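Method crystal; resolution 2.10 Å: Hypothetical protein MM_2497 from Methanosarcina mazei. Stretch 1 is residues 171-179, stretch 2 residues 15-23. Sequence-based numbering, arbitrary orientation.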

ATOM      1  N   ASP A 171       1.630  -7.487   2.019  1.00 30.72           N
ATOM      2  CA  ASP A 171       2.007  -8.869   2.186  1.00 29.51           C
ATOM      3  C   ASP A 171       3.517  -8.850   2.413  1.00 31.58           C
ATOM      4  O   ASP A 171       4.241  -7.967   1.932  1.00 29.73           O
ATOM      5  CB  ASP A 171       1.648  -9.704   0.970  1.00 31.84           C
ATOM      6  CG  ASP A 171       2.111  -9.071  -0.354  1.00 27.78           C
ATOM      7  OD1 ASP A 171       1.559  -8.055  -0.784  1.00 28.71           O
ATOM      8  OD2 ASP A 171       3.068  -9.578  -0.923  1.00 29.16           O
ATOM      9  N   ILE A 172       3.993  -9.853   3.121  1.00 31.42           N
ATOM     10  CA  ILE A 172       5.337  -9.771   3.619  1.00 32.91           C
ATOM     11  C   ILE A 172       6.023 -10.843   2.865  1.00 34.10           C
ATOM     12  O   ILE A 172       5.792 -12.014   3.168  1.00 35.07           O
ATOM     13  CB  ILE A 172       5.396  -9.862   5.199  1.00 34.02           C
ATOM     14  CG1 ILE A 172       5.138  -8.434   5.823  1.00 34.25           C
ATOM     15  CG2 ILE A 172       6.839 -10.202   5.653  1.00 35.55           C
ATOM     16  CD1 ILE A 172       3.794  -8.151   6.133  1.00 37.40           C
ATOM     17  N   ASP A 173       6.819 -10.463   1.845  1.00 34.22           N
ATOM     18  CA  ASP A 173       7.445 -11.451   0.930  1.00 37.10           C
ATOM     19  C   ASP A 173       8.954 -11.277   0.702  1.00 36.65           C
ATOM     20  O   ASP A 173       9.685 -12.216   0.476  1.00 35.63           O
ATOM     21  CB  ASP A 173       6.718 -11.471  -0.436  1.00 39.04           C
ATOM     22  CG  ASP A 173       6.900 -12.790  -1.195  1.00 41.94           C
ATOM     23  OD1 ASP A 173       6.776 -13.925  -0.589  1.00 43.71           O
ATOM     24  OD2 ASP A 173       7.189 -12.627  -2.404  1.00 44.65           O
ATOM     25  N   GLU A 174       9.407 -10.050   0.790  1.00 36.93           N
ATOM     26  CA  GLU A 174      10.813  -9.781   0.702  1.00 38.47           C
ATOM     27  C   GLU A 174      11.322  -8.891   1.850  1.00 36.99           C
ATOM     28  O   GLU A 174      10.502  -8.402   2.616  1.00 35.94           O
ATOM     29  CB  GLU A 174      11.154  -9.244  -0.664  1.00 38.52           C
ATOM     30  CG  GLU A 174      10.364  -8.085  -1.086  1.00 43.52           C
ATOM     31  CD  GLU A 174      10.462  -7.861  -2.555  1.00 50.81           C
ATOM     32  OE1 GLU A 174      11.179  -8.633  -3.237  1.00 56.75           O
ATOM     33  OE2 GLU A 174       9.825  -6.909  -3.028  1.00 55.42           O
ATOM     34  N   PRO A 175      12.680  -8.751   1.993  1.00 35.84           N
ATOM     35  CA  PRO A 175      13.281  -7.971   3.089  1.00 35.41           C
ATOM     36  C   PRO A 175      12.661  -6.574   3.262  1.00 34.54           C
ATOM     37  O   PRO A 175      12.405  -6.153   4.355  1.00 34.30           O
ATOM     38  CB  PRO A 175      14.803  -7.849   2.654  1.00 35.03           C
ATOM     39  CG  PRO A 175      14.992  -9.134   1.833  1.00 34.65           C
ATOM     40  CD  PRO A 175      13.714  -9.223   1.043  1.00 35.56           C
ATOM     41  N   GLU A 176      12.477  -5.849   2.180  1.00 34.31           N
ATOM     42  CA  GLU A 176      11.903  -4.507   2.277  1.00 36.51           C
ATOM     43  C   GLU A 176      10.518  -4.486   2.910  1.00 32.51           C
ATOM     44  O   GLU A 176      10.148  -3.486   3.500  1.00 32.91           O
ATOM     45  CB  GLU A 176      12.012  -3.801   0.907  1.00 35.70           C
ATOM     46  CG  GLU A 176      10.819  -3.007   0.448  1.00 43.97           C
ATOM     47  CD  GLU A 176      10.776  -2.740  -1.078  1.00 44.74           C
ATOM     48  OE1 GLU A 176      10.755  -3.727  -1.887  1.00 53.31           O
ATOM     49  OE2 GLU A 176      10.703  -1.528  -1.436  1.00 57.82           O
ATOM     50  N   ASP A 177       9.784  -5.589   2.823  1.00 30.45           N
ATOM     51  CA  ASP A 177       8.454  -5.726   3.452  1.00 28.59           C
ATOM     52  C   ASP A 177       8.548  -5.809   4.983  1.00 28.96           C
ATOM     53  O   ASP A 177       7.604  -5.515   5.696  1.00 28.31           O
ATOM     54  CB  ASP A 177       7.766  -6.984   2.942  1.00 28.02           C
ATOM     55  CG  ASP A 177       7.488  -6.921   1.418  1.00 32.15           C
ATOM     56  OD1 ASP A 177       7.494  -5.797   0.845  1.00 37.30           O
ATOM     57  OD2 ASP A 177       7.194  -7.981   0.801  1.00 35.83           O
ATOM     58  N   LEU A 178       9.685  -6.227   5.490  1.00 28.93           N
ATOM     59  CA  LEU A 178       9.889  -6.318   6.963  1.00 31.58           C
ATOM     60  C   LEU A 178      10.041  -4.920   7.608  1.00 31.43           C
ATOM     61  O   LEU A 178       9.764  -4.720   8.803  1.00 31.93           O
ATOM     62  CB  LEU A 178      11.162  -7.134   7.206  1.00 31.98           C
ATOM     63  CG  LEU A 178      11.253  -8.598   6.748  1.00 34.34           C
ATOM     64  CD1 LEU A 178      12.653  -9.293   7.127  1.00 31.97           C
ATOM     65  CD2 LEU A 178      10.090  -9.323   7.286  1.00 35.90           C
ATOM     66  N   VAL A 179      10.574  -3.980   6.816  1.00 31.79           N
ATOM     67  CA  VAL A 179      10.506  -2.552   7.119  1.00 30.20           C
ATOM     68  C   VAL A 179       9.063  -2.140   7.421  1.00 30.01           C
ATOM     69  O   VAL A 179       8.846  -1.495   8.455  1.00 30.98           O
ATOM     70  CB  VAL A 179      11.098  -1.695   5.996  1.00 29.99           C
ATOM     71  CG1 VAL A 179      11.209  -0.207   6.444  1.00 28.18           C
ATOM     72  CG2 VAL A 179      12.538  -2.199   5.741  1.00 32.06           C
TER
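Stretch 2 15-23: AKSRLSPVL

Stretch 2 packs as a compact, mostly irregular segment against the loop of stretch 1 and the residues that lead into its helix. Its one regular element is a 3-10 segment at 17-19, bracketed by backbone hydrogen bonds from Leu19 N to Lys16 O (2.9 Å) and Ser20 N to Ser17 O (3.2 Å). Past the cis peptide before Pro21 the chain turns back, and Leu23 N bonds to Leu19 O at 2.8 Å. The backbones come closest at Glu174 and Leu19, with CA atoms 5.1 Å apart. The contacts run in the same sense along both chains, from Lys16 against Ile172 and Asp173 to Val22 against Pro175 and Leu178; together they bury 488 Å².

The polar contacts gather at Lys16. Its NZ forms a salt bridge with Asp173 OD1 at 2.9 Å, a distance at which charge and hydrogen bond coincide, and a weak hydrogen bond to Ile172 O at 3.3 Å. Water 1 adds a bridge: it accepts from Arg18 N and donates to Asp173 OD1, both at 2.9 Å, so the carboxylate oxygen that meets Lys16 also reaches the backbone of the 3-10 segment. Arg18 NE lies 4.1 Å from Glu174 OE1, opposite charges beyond salt-bridge range.

The receiving loop is itself braced, since Asp177 OD2 accepts from Asp173 N (2.7 Å) and Glu174 N (3.0 Å).

The apolar contacts centre on Leu19, Val22 and Pro175. Leu19 CA-to-CB points sideways, but its CD1 reaches the loop backbone, 3.4 Å from both Asp173 O and Glu174 C, and 4.2 Å from Pro175 CD. Val22 CG1 meets Pro175 CG at 3.5 Å, while Val22 CG2 approaches Leu178 CD1 at 4.2 Å, so the two methyls of Val22 touch residues three apart in sequence, Pro175 and Leu178, which are joined by the backbone hydrogen bond from Leu178 N to Pro175 O (2.9 Å).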

ATOM      1  N   ALA A  15       9.034 -21.939   3.168  1.00 49.82           N
ATOM      2  CA  ALA A  15       7.832 -21.085   2.911  1.00 47.74           C
ATOM      3  C   ALA A  15       7.946 -19.839   2.048  1.00 48.36           C
ATOM      4  O   ALA A  15       6.969 -19.558   1.242  1.00 50.49           O
ATOM      5  CB  ALA A  15       7.230 -20.716   4.200  1.00 48.10           C
ATOM      6  N   LYS A  16       9.052 -19.088   2.258  1.00 45.57           N
ATOM      7  CA  LYS A  16       9.257 -17.658   1.832  1.00 43.76           C
ATOM      8  C   LYS A  16      10.725 -17.447   1.341  1.00 44.25           C
ATOM      9  O   LYS A  16      11.491 -16.681   1.875  1.00 44.71           O
ATOM     10  CB  LYS A  16       8.988 -16.671   2.991  1.00 42.08           C
ATOM     11  CG  LYS A  16       7.492 -16.372   3.351  1.00 40.74           C
ATOM     12  CD  LYS A  16       6.757 -15.659   2.217  1.00 38.57           C
ATOM     13  CE  LYS A  16       5.248 -15.422   2.575  1.00 35.50           C
ATOM     14  NZ  LYS A  16       4.773 -14.584   1.448  1.00 33.76           N
ATOM     15  N   SER A  17      11.099 -18.151   0.302  1.00 44.33           N
ATOM     16  CA  SER A  17      12.452 -18.179  -0.208  1.00 43.92           C
ATOM     17  C   SER A  17      12.997 -16.786  -0.561  1.00 43.40           C
ATOM     18  O   SER A  17      14.196 -16.613  -0.471  1.00 43.18           O
ATOM     19  CB  SER A  17      12.458 -19.050  -1.459  1.00 43.90           C
ATOM     20  OG  SER A  17      11.763 -18.317  -2.457  1.00 44.03           O
ATOM     21  N   ARG A  18      12.176 -15.794  -0.930  1.00 42.41           N
ATOM     22  CA  ARG A  18      12.781 -14.485  -1.197  1.00 42.97           C
ATOM     23  C   ARG A  18      13.197 -13.720   0.074  1.00 42.21           C
ATOM     24  O   ARG A  18      13.745 -12.637  -0.020  1.00 41.93           O
ATOM     25  CB  ARG A  18      12.025 -13.553  -2.170  1.00 44.19           C
ATOM     26  CG  ARG A  18      11.240 -14.208  -3.266  1.00 46.38           C
ATOM     27  CD  ARG A  18      10.579 -13.141  -4.086  1.00 51.48           C
ATOM     28  NE  ARG A  18      11.547 -12.398  -4.888  1.00 61.69           N
ATOM     29  CZ  ARG A  18      11.884 -12.704  -6.168  1.00 65.30           C
ATOM     30  NH1 ARG A  18      11.331 -13.745  -6.799  1.00 66.52           N
ATOM     31  NH2 ARG A  18      12.785 -11.983  -6.836  1.00 62.27           N
ATOM     32  N   LEU A  19      13.014 -14.315   1.238  1.00 41.28           N
ATOM     33  CA  LEU A  19      13.485 -13.765   2.489  1.00 42.20           C
ATOM     34  C   LEU A  19      14.886 -14.196   2.841  1.00 43.95           C
ATOM     35  O   LEU A  19      15.487 -13.645   3.714  1.00 43.49           O
ATOM     36  CB  LEU A  19      12.573 -14.216   3.607  1.00 43.79           C
ATOM     37  CG  LEU A  19      11.661 -13.156   4.160  1.00 44.13           C
ATOM     38  CD1 LEU A  19      11.561 -12.033   3.250  1.00 45.32           C
ATOM     39  CD2 LEU A  19      10.331 -13.620   4.517  1.00 39.39           C
ATOM     40  N   SER A  20      15.357 -15.229   2.176  1.00 42.85           N
ATOM     41  CA  SER A  20      16.756 -15.663   2.122  1.00 44.10           C
ATOM     42  C   SER A  20      17.517 -14.807   1.096  1.00 43.87           C
ATOM     43  O   SER A  20      17.070 -14.643  -0.045  1.00 43.82           O
ATOM     44  CB  SER A  20      16.863 -17.134   1.766  1.00 43.35           C
ATOM     45  OG  SER A  20      18.180 -17.450   1.293  1.00 47.36           O
ATOM     46  N   PRO A  21      18.667 -14.255   1.488  1.00 43.75           N
ATOM     47  CA  PRO A  21      19.413 -14.514   2.676  1.00 44.46           C
ATOM     48  C   PRO A  21      19.280 -13.533   3.864  1.00 43.31           C
ATOM     49  O   PRO A  21      20.088 -13.682   4.777  1.00 44.62           O
ATOM     50  CB  PRO A  21      20.898 -14.483   2.153  1.00 45.01           C
ATOM     51  CG  PRO A  21      20.798 -13.492   0.908  1.00 46.73           C
ATOM     52  CD  PRO A  21      19.342 -13.230   0.663  1.00 45.11           C
ATOM     53  N   VAL A  22      18.381 -12.584   3.937  1.00 41.48           N
ATOM     54  CA  VAL A  22      18.201 -11.992   5.250  1.00 41.58           C
ATOM     55  C   VAL A  22      17.663 -12.810   6.396  1.00 40.92           C
ATOM     56  O   VAL A  22      17.916 -12.505   7.524  1.00 42.85           O
ATOM     57  CB  VAL A  22      17.739 -10.550   5.301  1.00 42.02           C
ATOM     58  CG1 VAL A  22      17.667  -9.928   3.960  1.00 43.22           C
ATOM     59  CG2 VAL A  22      16.491 -10.432   6.030  1.00 40.53           C
ATOM     60  N   LEU A  23      16.905 -13.839   6.096  1.00 40.45           N
ATOM     61  CA  LEU A  23      16.534 -14.862   7.057  1.00 40.44           C
ATOM     62  C   LEU A  23      17.004 -16.279   6.636  1.00 41.05           C
ATOM     63  O   LEU A  23      17.176 -16.565   5.470  1.00 39.01           O
ATOM     64  CB  LEU A  23      15.021 -14.839   7.209  1.00 41.38           C
ATOM     65  CG  LEU A  23      14.233 -14.357   8.421  1.00 41.14           C
ATOM     66  CD1 LEU A  23      14.913 -13.400   9.325  1.00 38.73           C
ATOM     67  CD2 LEU A  23      12.912 -13.854   8.021  1.00 40.67           C
TER
HETATM   68  O   HOH W   1       9.489 -15.027  -0.357  1.00 41.24           O